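Local coordinates for protein phenylalanine hydroxylase (Colwellia psychrerythraea, PDB 2V27) that probably catalyses the iron- and tetrahydrobiopterin-dependent hydroxylation of L-phenylalanine to L-tyrosine, using molecular oxygen, at residues L208-T213 with I223-T228; T75-Y80 with N138-Y143; G144-N149 with D242-L247. All coordinates share one frame; numbering follows the deposited sequence.

Interaction 1: L208-T213 with I223-T228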
loop_
_atom_site.group_PDB
_atom_site.type_symbol
_atom_site.label_atom_id
_atom_site.label_comp_id
_atom_site.label_asym_id
_atom_site.label_seq_id
_atom_site.Cartn_x
_atom_site.Cartn_y
_atom_site.Cartn_z
ATOM N N LEU B 208 1.651 -20.894 14.016
ATOM C CA LEU B 208 0.219 -20.578 14.137
ATOM C C LEU B 208 -0.038 -19.073 13.911
ATOM O O LEU B 208 -0.954 -18.724 13.129
ATOM C CB LEU B 208 -0.351 -21.083 15.507
ATOM C CG LEU B 208 -1.842 -20.872 15.637
ATOM C CD1 LEU B 208 -2.638 -21.656 14.584
ATOM C CD2 LEU B 208 -2.154 -21.423 17.044
ATOM N N ASP B 209 0.768 -18.196 14.521
ATOM C CA ASP B 209 0.626 -16.743 14.267
ATOM C C ASP B 209 0.717 -16.465 12.734
ATOM O O ASP B 209 -0.111 -15.730 12.162
ATOM C CB ASP B 209 1.709 -15.924 14.980
ATOM C CG ASP B 209 1.369 -15.623 16.359
ATOM O OD1 ASP B 209 0.168 -15.403 16.643
ATOM O OD2 ASP B 209 2.345 -15.573 17.133
ATOM N N VAL B 210 1.717 -17.103 12.100
ATOM C CA VAL B 210 1.979 -16.851 10.669
ATOM C C VAL B 210 0.773 -17.304 9.858
ATOM O O VAL B 210 0.265 -16.536 9.048
ATOM C CB VAL B 210 3.242 -17.603 10.198
ATOM C CG1 VAL B 210 3.322 -17.684 8.605
ATOM C CG2 VAL B 210 4.451 -16.981 10.753
ATOM N N LEU B 211 0.250 -18.517 10.097
ATOM C CA LEU B 211 -0.899 -19.001 9.325
ATOM C C LEU B 211 -2.179 -18.111 9.494
ATOM O O LEU B 211 -3.064 -18.118 8.647
ATOM C CB LEU B 211 -1.228 -20.448 9.748
ATOM C CG LEU B 211 -0.201 -21.501 9.291
ATOM C CD1 LEU B 211 -0.474 -22.815 9.987
ATOM C CD2 LEU B 211 -0.162 -21.676 7.753
ATOM N N ARG B 212 -2.235 -17.409 10.632
ATOM C CA ARG B 212 -3.382 -16.533 10.950
ATOM C C ARG B 212 -3.226 -15.078 10.473
ATOM O O ARG B 212 -4.114 -14.266 10.720
ATOM C CB ARG B 212 -3.607 -16.518 12.451
ATOM C CG ARG B 212 -4.203 -17.901 12.912
ATOM C CD ARG B 212 -4.399 -17.936 14.440
ATOM N NE ARG B 212 -5.520 -17.078 14.752
ATOM C CZ ARG B 212 -5.496 -16.015 15.555
ATOM N NH1 ARG B 212 -4.394 -15.650 16.251
ATOM N NH2 ARG B 212 -6.610 -15.295 15.642
ATOM N N THR B 213 -2.114 -14.720 9.823
ATOM C CA THR B 213 -1.856 -13.288 9.538
ATOM C C THR B 213 -2.338 -12.879 8.122
ATOM O O THR B 213 -1.766 -13.332 7.130
ATOM C CB THR B 213 -0.332 -13.003 9.674
ATOM O OG1 THR B 213 0.119 -13.310 11.009
ATOM C CG2 THR B 213 -0.066 -11.495 9.407
ATOM N N ILE B 223 3.956 -6.279 9.048
ATOM C CA ILE B 223 4.395 -7.322 9.976
ATOM C C ILE B 223 5.431 -8.218 9.273
ATOM O O ILE B 223 5.216 -8.634 8.135
ATOM C CB ILE B 223 3.220 -8.247 10.373
ATOM C CG1 ILE B 223 2.167 -7.487 11.152
ATOM C CG2 ILE B 223 3.743 -9.420 11.202
ATOM C CD1 ILE B 223 0.852 -8.269 11.278
ATOM N N TYR B 224 6.520 -8.507 9.998
ATOM C CA TYR B 224 7.522 -9.519 9.575
ATOM C C TYR B 224 7.649 -10.551 10.664
ATOM O O TYR B 224 7.437 -10.234 11.883
ATOM C CB TYR B 224 8.908 -8.862 9.391
ATOM C CG TYR B 224 8.977 -7.936 8.198
ATOM C CD1 TYR B 224 8.384 -6.682 8.234
ATOM C CD2 TYR B 224 9.556 -8.351 6.977
ATOM C CE1 TYR B 224 8.380 -5.831 7.096
ATOM C CE2 TYR B 224 9.619 -7.498 5.858
ATOM C CZ TYR B 224 9.008 -6.240 5.948
ATOM O OH TYR B 224 8.967 -5.341 4.909
ATOM N N TYR B 225 8.020 -11.769 10.269
ATOM C CA TYR B 225 8.369 -12.826 11.244
ATOM C C TYR B 225 9.849 -13.175 11.184
ATOM O O TYR B 225 10.452 -13.270 10.127
ATOM C CB TYR B 225 7.510 -14.071 11.066
ATOM C CG TYR B 225 6.092 -13.779 11.462
ATOM C CD1 TYR B 225 5.140 -13.425 10.489
ATOM C CD2 TYR B 225 5.687 -13.865 12.807
ATOM C CE1 TYR B 225 3.794 -13.150 10.861
ATOM C CE2 TYR B 225 4.367 -13.607 13.191
ATOM C CZ TYR B 225 3.405 -13.243 12.229
ATOM O OH TYR B 225 2.085 -12.957 12.598
ATOM N N MET B 226 10.432 -13.349 12.367
ATOM C CA MET B 226 11.862 -13.581 12.497
ATOM C C MET B 226 12.205 -14.967 13.030
ATOM O O MET B 226 11.746 -15.345 14.118
ATOM C CB MET B 226 12.459 -12.550 13.434
ATOM C CG MET B 226 12.126 -11.085 13.054
ATOM S SD MET B 226 12.977 -9.920 14.183
ATOM C CE MET B 226 12.019 -10.155 15.663
ATOM N N LEU B 227 13.032 -15.698 12.285
ATOM C CA LEU B 227 13.748 -16.852 12.843
ATOM C C LEU B 227 14.997 -16.339 13.561
ATOM O O LEU B 227 15.277 -15.155 13.542
ATOM C CB LEU B 227 14.163 -17.821 11.713
ATOM C CG LEU B 227 13.080 -18.282 10.714
ATOM C CD1 LEU B 227 13.782 -19.089 9.574
ATOM C CD2 LEU B 227 12.008 -19.123 11.360
ATOM N N THR B 228 15.776 -17.233 14.161
ATOM C CA THR B 228 17.096 -16.839 14.667
ATOM C C THR B 228 18.246 -17.279 13.754
ATOM O O THR B 228 19.372 -16.755 13.849
ATOM C CB THR B 228 17.355 -17.439 16.040
ATOM O OG1 THR B 228 17.456 -18.867 15.916
ATOM C CG2 THR B 228 16.256 -17.015 17.042
#
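Tyr225 and Val210 join the helix and second strand of a beta-alpha-beta unit made of strand 201-204, helix 207-211 and strand 223-227. Val210 lays CG2 over one face of the Tyr225 ring. The methyl sits 3.6 Å from the ring centroid, 13° off the normal, which makes a CH-pi contact. The Val210 torsion (chi1 164°) sets CG2 anti to the carbonyl carbon and over the ring. At the far end, Tyr225 OH meets Thr213 OG1 in a short hydrogen bond of 2.6 Å, near the ring plane. Thr213 OG1 in turn donates to Asp209 O at 2.7 Å, from above the carbonyl plane. Thr213 OG1 thus sits between Tyr225 OH and Asp209 O. Thr213 CG2 also meets Ile223 CD1 tip to tip at 3.8 Å. Asp209 CB passes Tyr225 CE2 obliquely, while its carboxylate OD1 bonds to His257. Phe164 of helix 152-167 packs edge-to-face with Tyr225 and touches Val210. A phenylalanine at Tyr225 would probably keep the CH-pi contact but leave Thr213 OG1 without its hydroxyl partner on the strand. Such packing of a connecting helix against the strand that follows it, parallel to and beside strand 201-204, is typical of a beta-alpha-beta crossover.

Interaction 2: T75-Y80 with N138-Y143. With SO4 (sulfate ion), chain F.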
loop_
_atom_site.group_PDB
_atom_site.type_symbol
_atom_site.label_atom_id
_atom_site.label_comp_id
_atom_site.label_asym_id
_atom_site.label_seq_id
_atom_site.Cartn_x
_atom_site.Cartn_y
_atom_site.Cartn_z
ATOM N N THR B 75 22.671 -29.072 -3.343
ATOM C CA THR B 75 21.450 -29.601 -2.697
ATOM C C THR B 75 20.543 -30.434 -3.615
ATOM O O THR B 75 19.462 -30.871 -3.178
ATOM C CB THR B 75 20.566 -28.416 -2.204
ATOM O OG1 THR B 75 20.269 -27.627 -3.372
ATOM C CG2 THR B 75 21.355 -27.601 -1.137
ATOM N N GLY B 76 20.953 -30.657 -4.872
ATOM C CA GLY B 76 20.134 -31.447 -5.771
ATOM C C GLY B 76 19.067 -30.668 -6.505
ATOM O O GLY B 76 18.251 -31.238 -7.263
ATOM N N TRP B 77 19.057 -29.346 -6.291
ATOM C CA TRP B 77 18.078 -28.477 -6.950
ATOM C C TRP B 77 18.493 -28.080 -8.355
ATOM O O TRP B 77 19.670 -28.258 -8.739
ATOM C CB TRP B 77 17.851 -27.201 -6.111
ATOM C CG TRP B 77 16.817 -27.512 -5.036
ATOM C CD1 TRP B 77 16.976 -28.248 -3.841
ATOM C CD2 TRP B 77 15.436 -27.083 -5.045
ATOM N NE1 TRP B 77 15.762 -28.323 -3.161
ATOM C CE2 TRP B 77 14.818 -27.610 -3.871
ATOM C CE3 TRP B 77 14.644 -26.364 -5.965
ATOM C CZ2 TRP B 77 13.450 -27.386 -3.578
ATOM C CZ3 TRP B 77 13.273 -26.139 -5.677
ATOM C CH2 TRP B 77 12.699 -26.663 -4.474
ATOM N N GLU B 78 17.557 -27.543 -9.148
ATOM C CA GLU B 78 17.874 -26.917 -10.444
ATOM C C GLU B 78 16.917 -25.735 -10.651
ATOM O O GLU B 78 15.829 -25.673 -9.981
ATOM C CB GLU B 78 17.666 -27.891 -11.611
ATOM C CG GLU B 78 16.224 -28.450 -11.703
ATOM C CD GLU B 78 16.130 -29.649 -12.632
ATOM O OE1 GLU B 78 15.673 -29.429 -13.764
ATOM O OE2 GLU B 78 16.469 -30.772 -12.186
ATOM N N CYS B 79 17.305 -24.827 -11.559
ATOM C CA CYS B 79 16.424 -23.759 -12.002
ATOM C C CYS B 79 15.614 -24.327 -13.143
ATOM O O CYS B 79 16.157 -25.060 -13.997
ATOM C CB CYS B 79 17.209 -22.579 -12.576
ATOM S SG CYS B 79 18.236 -21.729 -11.353
ATOM N N TYR B 80 14.355 -23.964 -13.210
ATOM C CA TYR B 80 13.462 -24.546 -14.198
ATOM C C TYR B 80 12.822 -23.404 -14.942
ATOM O O TYR B 80 12.048 -22.635 -14.357
ATOM C CB TYR B 80 12.426 -25.395 -13.463
ATOM C CG TYR B 80 11.411 -26.119 -14.317
ATOM C CD1 TYR B 80 11.599 -27.479 -14.605
ATOM C CD2 TYR B 80 10.278 -25.481 -14.781
ATOM C CE1 TYR B 80 10.659 -28.177 -15.352
ATOM C CE2 TYR B 80 9.348 -26.170 -15.555
ATOM C CZ TYR B 80 9.566 -27.529 -15.810
ATOM O OH TYR B 80 8.657 -28.221 -16.570
ATOM N N ASN B 138 15.860 -27.874 1.656
ATOM C CA ASN B 138 15.008 -28.985 2.129
ATOM C C ASN B 138 13.647 -28.443 2.549
ATOM O O ASN B 138 12.636 -29.091 2.339
ATOM C CB ASN B 138 15.642 -29.804 3.253
ATOM C CG ASN B 138 16.878 -30.559 2.813
ATOM O OD1 ASN B 138 17.089 -30.833 1.616
ATOM N ND2 ASN B 138 17.723 -30.863 3.790
ATOM N N TYR B 139 13.605 -27.271 3.164
ATOM C CA TYR B 139 12.339 -26.655 3.564
ATOM C C TYR B 139 11.494 -26.337 2.309
ATOM O O TYR B 139 10.282 -26.602 2.289
ATOM C CB TYR B 139 12.627 -25.408 4.421
ATOM C CG TYR B 139 11.414 -24.524 4.629
ATOM C CD1 TYR B 139 10.443 -24.875 5.572
ATOM C CD2 TYR B 139 11.239 -23.356 3.874
ATOM C CE1 TYR B 139 9.328 -24.104 5.775
ATOM C CE2 TYR B 139 10.115 -22.555 4.051
ATOM C CZ TYR B 139 9.154 -22.929 4.976
ATOM O OH TYR B 139 8.079 -22.057 5.192
ATOM N N THR B 140 12.123 -25.801 1.271
ATOM C CA THR B 140 11.429 -25.485 0.047
ATOM C C THR B 140 10.851 -26.740 -0.611
ATOM O O THR B 140 9.710 -26.737 -1.129
ATOM C CB THR B 140 12.349 -24.676 -0.880
ATOM O OG1 THR B 140 12.874 -23.541 -0.168
ATOM C CG2 THR B 140 11.641 -24.198 -2.122
ATOM N N GLU B 141 11.642 -27.801 -0.643
ATOM C CA GLU B 141 11.112 -29.071 -1.145
ATOM C C GLU B 141 9.894 -29.555 -0.304
ATOM O O GLU B 141 8.884 -30.006 -0.882
ATOM C CB GLU B 141 12.233 -30.112 -1.106
ATOM C CG GLU B 141 11.805 -31.509 -1.619
ATOM C CD GLU B 141 12.880 -32.555 -1.398
ATOM O OE1 GLU B 141 13.968 -32.225 -0.911
ATOM O OE2 GLU B 141 12.638 -33.732 -1.777
ATOM N N ALA B 142 10.019 -29.503 1.005
ATOM C CA ALA B 142 8.943 -29.956 1.892
ATOM C C ALA B 142 7.716 -29.083 1.666
ATOM O O ALA B 142 6.560 -29.570 1.665
ATOM C CB ALA B 142 9.378 -29.884 3.336
ATOM N N TYR B 143 7.913 -27.778 1.429
ATOM C CA TYR B 143 6.800 -26.877 1.205
ATOM C C TYR B 143 6.068 -27.334 -0.072
ATOM O O TYR B 143 4.821 -27.398 -0.154
ATOM C CB TYR B 143 7.316 -25.428 1.114
ATOM C CG TYR B 143 6.233 -24.520 0.624
ATOM C CD1 TYR B 143 5.326 -23.937 1.543
ATOM C CD2 TYR B 143 6.058 -24.221 -0.749
ATOM C CE1 TYR B 143 4.281 -23.095 1.124
ATOM C CE2 TYR B 143 5.007 -23.358 -1.176
ATOM C CZ TYR B 143 4.089 -22.804 -0.213
ATOM O OH TYR B 143 3.051 -22.010 -0.592
HETATM S S SO4 F . 9.484 -31.911 -16.155
HETATM O O1 SO4 F . 8.494 -30.827 -15.859
HETATM O O2 SO4 F . 9.596 -31.941 -17.630
HETATM O O3 SO4 F . 10.791 -31.664 -15.536
HETATM O O4 SO4 F . 8.910 -33.188 -15.611
HETATM O O HOH W 1 19.052 -31.294 -0.469
HETATM O O HOH W 2 15.979 -30.178 -0.918
#
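Trp77 points the benzo edge of its indole at helix 134-147, and Thr140 and Glu141 receive it. The indole meets the backbone of Glu141 edge-on: CZ2 lies 3.5 Å from Glu141 N, near the ring plane. Glu141 CB stands 3.9 Å from the same Trp77 carbon. Trp77 and Thr140 cross obliquely, with Thr140 CG2 3.6 Å from Trp77 CH2. Thr140 can offer this methyl because CG2 is anti to the backbone N; its OG1 turns back to Phe136 O, and its side chain is about 7 Å from that of the iron ligand His127. The pyrrole side is polar. Trp77 NE1 gives its N-H to water 2, in the indole plane, at 2.9 Å. That water lies within hydrogen-bonding reach of Asn138 OD1 and Glu141 OE1. Water 1 lies within similar reach of Thr75 O and Asn138 OD1. Glu141 OE2 makes a salt bridge to Lys145. Further along strand 78-82, Tyr80 OH donates to sulfate O1 at 2.7 Å; Lys99 and Arg93 also bind this ion, probably from the crystallisation liquor. The benzo edge thus makes van der Waals contact with the helix, while the indole N-H needs water to reach Asn138 and Glu141, so the polar link there is probably indirect.

Interaction 3: G144-N149 with D242-L247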
loop_
_atom_site.group_PDB
_atom_site.type_symbol
_atom_site.label_atom_id
_atom_site.label_comp_id
_atom_site.label_asym_id
_atom_site.label_seq_id
_atom_site.Cartn_x
_atom_site.Cartn_y
_atom_site.Cartn_z
ATOM N N GLY B 144 6.841 -27.645 -1.126
ATOM C CA GLY B 144 6.232 -28.127 -2.350
ATOM C C GLY B 144 5.408 -29.391 -2.077
ATOM O O GLY B 144 4.281 -29.502 -2.573
ATOM N N LYS B 145 5.959 -30.317 -1.289
ATOM C CA LYS B 145 5.195 -31.532 -0.959
ATOM C C LYS B 145 3.896 -31.225 -0.188
ATOM O O LYS B 145 2.907 -31.920 -0.376
ATOM C CB LYS B 145 6.074 -32.520 -0.234
ATOM C CG LYS B 145 7.118 -33.104 -1.170
ATOM C CD LYS B 145 8.132 -33.940 -0.383
ATOM C CE LYS B 145 9.165 -34.625 -1.300
ATOM N NZ LYS B 145 10.324 -35.279 -0.550
ATOM N N MET B 146 3.915 -30.212 0.684
ATOM C CA MET B 146 2.729 -29.843 1.457
ATOM C C MET B 146 1.548 -29.478 0.562
ATOM O O MET B 146 0.406 -29.804 0.897
ATOM C CB MET B 146 3.028 -28.653 2.385
ATOM C CG MET B 146 4.019 -28.843 3.480
ATOM S SD MET B 146 4.282 -27.198 4.237
ATOM C CE MET B 146 5.815 -27.580 5.069
ATOM N N GLY B 147 1.787 -28.831 -0.576
ATOM C CA GLY B 147 0.693 -28.363 -1.433
ATOM C C GLY B 147 0.128 -29.369 -2.425
ATOM O O GLY B 147 -0.929 -29.120 -3.005
ATOM N N LEU B 148 0.834 -30.498 -2.635
ATOM C CA LEU B 148 0.434 -31.411 -3.724
ATOM C C LEU B 148 -1.020 -31.884 -3.628
ATOM O O LEU B 148 -1.722 -31.910 -4.647
ATOM C CB LEU B 148 1.377 -32.607 -3.801
ATOM C CG LEU B 148 2.847 -32.268 -4.101
ATOM C CD1 LEU B 148 3.700 -33.551 -3.997
ATOM C CD2 LEU B 148 2.990 -31.631 -5.481
ATOM N N ASN B 149 -1.474 -32.245 -2.436
ATOM C CA ASN B 149 -2.896 -32.599 -2.301
ATOM C C ASN B 149 -3.726 -31.620 -1.516
ATOM O O ASN B 149 -4.777 -31.987 -1.002
ATOM C CB ASN B 149 -3.027 -33.946 -1.646
ATOM C CG ASN B 149 -2.682 -35.042 -2.582
ATOM O OD1 ASN B 149 -3.517 -35.476 -3.391
ATOM N ND2 ASN B 149 -1.429 -35.498 -2.520
ATOM N N ASP B 242 0.210 -34.104 7.121
ATOM C CA ASP B 242 -0.925 -34.104 8.044
ATOM C C ASP B 242 -0.758 -33.144 9.222
ATOM O O ASP B 242 -1.745 -32.531 9.646
ATOM C CB ASP B 242 -1.186 -35.515 8.594
ATOM C CG ASP B 242 -1.593 -36.503 7.515
ATOM O OD1 ASP B 242 -2.086 -36.077 6.438
ATOM O OD2 ASP B 242 -1.411 -37.717 7.763
ATOM N N ASP B 243 0.469 -33.026 9.763
ATOM C CA ASP B 243 0.733 -32.087 10.873
ATOM C C ASP B 243 0.489 -30.656 10.401
ATOM O O ASP B 243 -0.143 -29.857 11.095
ATOM C CB ASP B 243 2.150 -32.166 11.425
ATOM C CG ASP B 243 2.500 -33.532 12.004
ATOM O OD1 ASP B 243 1.587 -34.223 12.541
ATOM O OD2 ASP B 243 3.700 -33.893 11.924
ATOM N N ILE B 244 1.000 -30.321 9.214
ATOM C CA ILE B 244 0.752 -28.993 8.651
ATOM C C ILE B 244 -0.755 -28.686 8.489
ATOM O O ILE B 244 -1.234 -27.585 8.849
ATOM C CB ILE B 244 1.529 -28.789 7.303
ATOM C CG1 ILE B 244 3.070 -28.920 7.486
ATOM C CG2 ILE B 244 1.116 -27.498 6.612
ATOM C CD1 ILE B 244 3.820 -27.855 8.350
ATOM N N MET B 245 -1.527 -29.658 7.990
ATOM C CA MET B 245 -2.956 -29.461 7.776
ATOM C C MET B 245 -3.717 -29.375 9.120
ATOM O O MET B 245 -4.683 -28.610 9.220
ATOM C CB MET B 245 -3.565 -30.515 6.839
ATOM C CG MET B 245 -2.986 -30.478 5.413
ATOM S SD MET B 245 -2.735 -28.787 4.772
ATOM C CE MET B 245 -1.763 -29.211 3.304
ATOM N N GLU B 246 -3.209 -30.072 10.145
ATOM C CA GLU B 246 -3.748 -29.886 11.514
ATOM C C GLU B 246 -3.569 -28.416 11.981
ATOM O O GLU B 246 -4.475 -27.830 12.550
ATOM C CB GLU B 246 -3.074 -30.804 12.529
ATOM C CG GLU B 246 -3.610 -32.218 12.524
ATOM C CD GLU B 246 -2.936 -33.088 13.567
ATOM O OE1 GLU B 246 -2.132 -32.578 14.402
ATOM O OE2 GLU B 246 -3.217 -34.302 13.529
ATOM N N LEU B 247 -2.406 -27.834 11.698
ATOM C CA LEU B 247 -2.119 -26.439 12.062
ATOM C C LEU B 247 -3.035 -25.467 11.300
ATOM O O LEU B 247 -3.546 -24.476 11.850
ATOM C CB LEU B 247 -0.641 -26.153 11.796
ATOM C CG LEU B 247 0.301 -26.781 12.831
ATOM C CD1 LEU B 247 1.813 -26.835 12.468
ATOM C CD2 LEU B 247 0.160 -26.097 14.211
#
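Met146, Ile244 and Met245 meet without any ring, and the flat group touched is the peptide carbonyl of Met146. Met245 CE comes up to Met146 O at 3.3 Å. The C-O-CE angle at the carbonyl oxygen is about 140°. The methyl is tilted about 35° out of the carbonyl plane, so it is neither flat over the peptide nor level with it. The bend of Met245 at chi2 (-41°) carries CE back toward the other helix, although its CB does not point there. The contact is close but is a methyl against an oxygen, with no N-H or O-H between them.

This is a helix-helix contact in the largely helical hydroxylase fold, away from the iron site. It joins the C-terminal part of helix 134-147 to the early part of helix 241-254. The closest CA atoms are those of Met146 and Ile244, 7.5 Å apart. Leu158 of helix 152-167 touches both Met146 and Ile244, so a third helix packs against this pair. Phe239 also packs on Ile244, and Gln154 of helix 152-167 meets Met245.

The rest is apolar, and Met146 and Ile244 are buried. Met146 CB and Ile244 CB both point at the opposite helix, and the two side chains cross at about a right angle. Met146 is extended beyond CG, and its thioether end crosses over the Ile244 branches. Met146 SD lies 3.9 Å from Ile244 CG1 and 4.0 Å from Ile244 CG2. The sulfur therefore rests against both branches of the isoleucine. The methyl beyond it meets the end of the longer branch, with Met146 CE touching Ile244 CD1 at 3.8 Å.

From the N terminus, 75-80 comes first. Interaction 2 closes a loop of 57 residues when helix 134-147 returns to it. The same helix continues directly into 144-149, where interaction 3 opens. Interactions 2 and 3 are thus in series on one helix. Interaction 3 closes a longer loop, of 92 residues, at helix 241-254. Interaction 1 is nested inside that loop and spans only nine intervening residues. None of the loops cross. Interactions 1 and 3 touch: Leu211 CD1 lies 3.8 Å from Leu247 CB. Together they tie the loop leading into strand 78-82 to helix 134-147, that helix to helix 241-254, and helix 207-211 to strand 223-227.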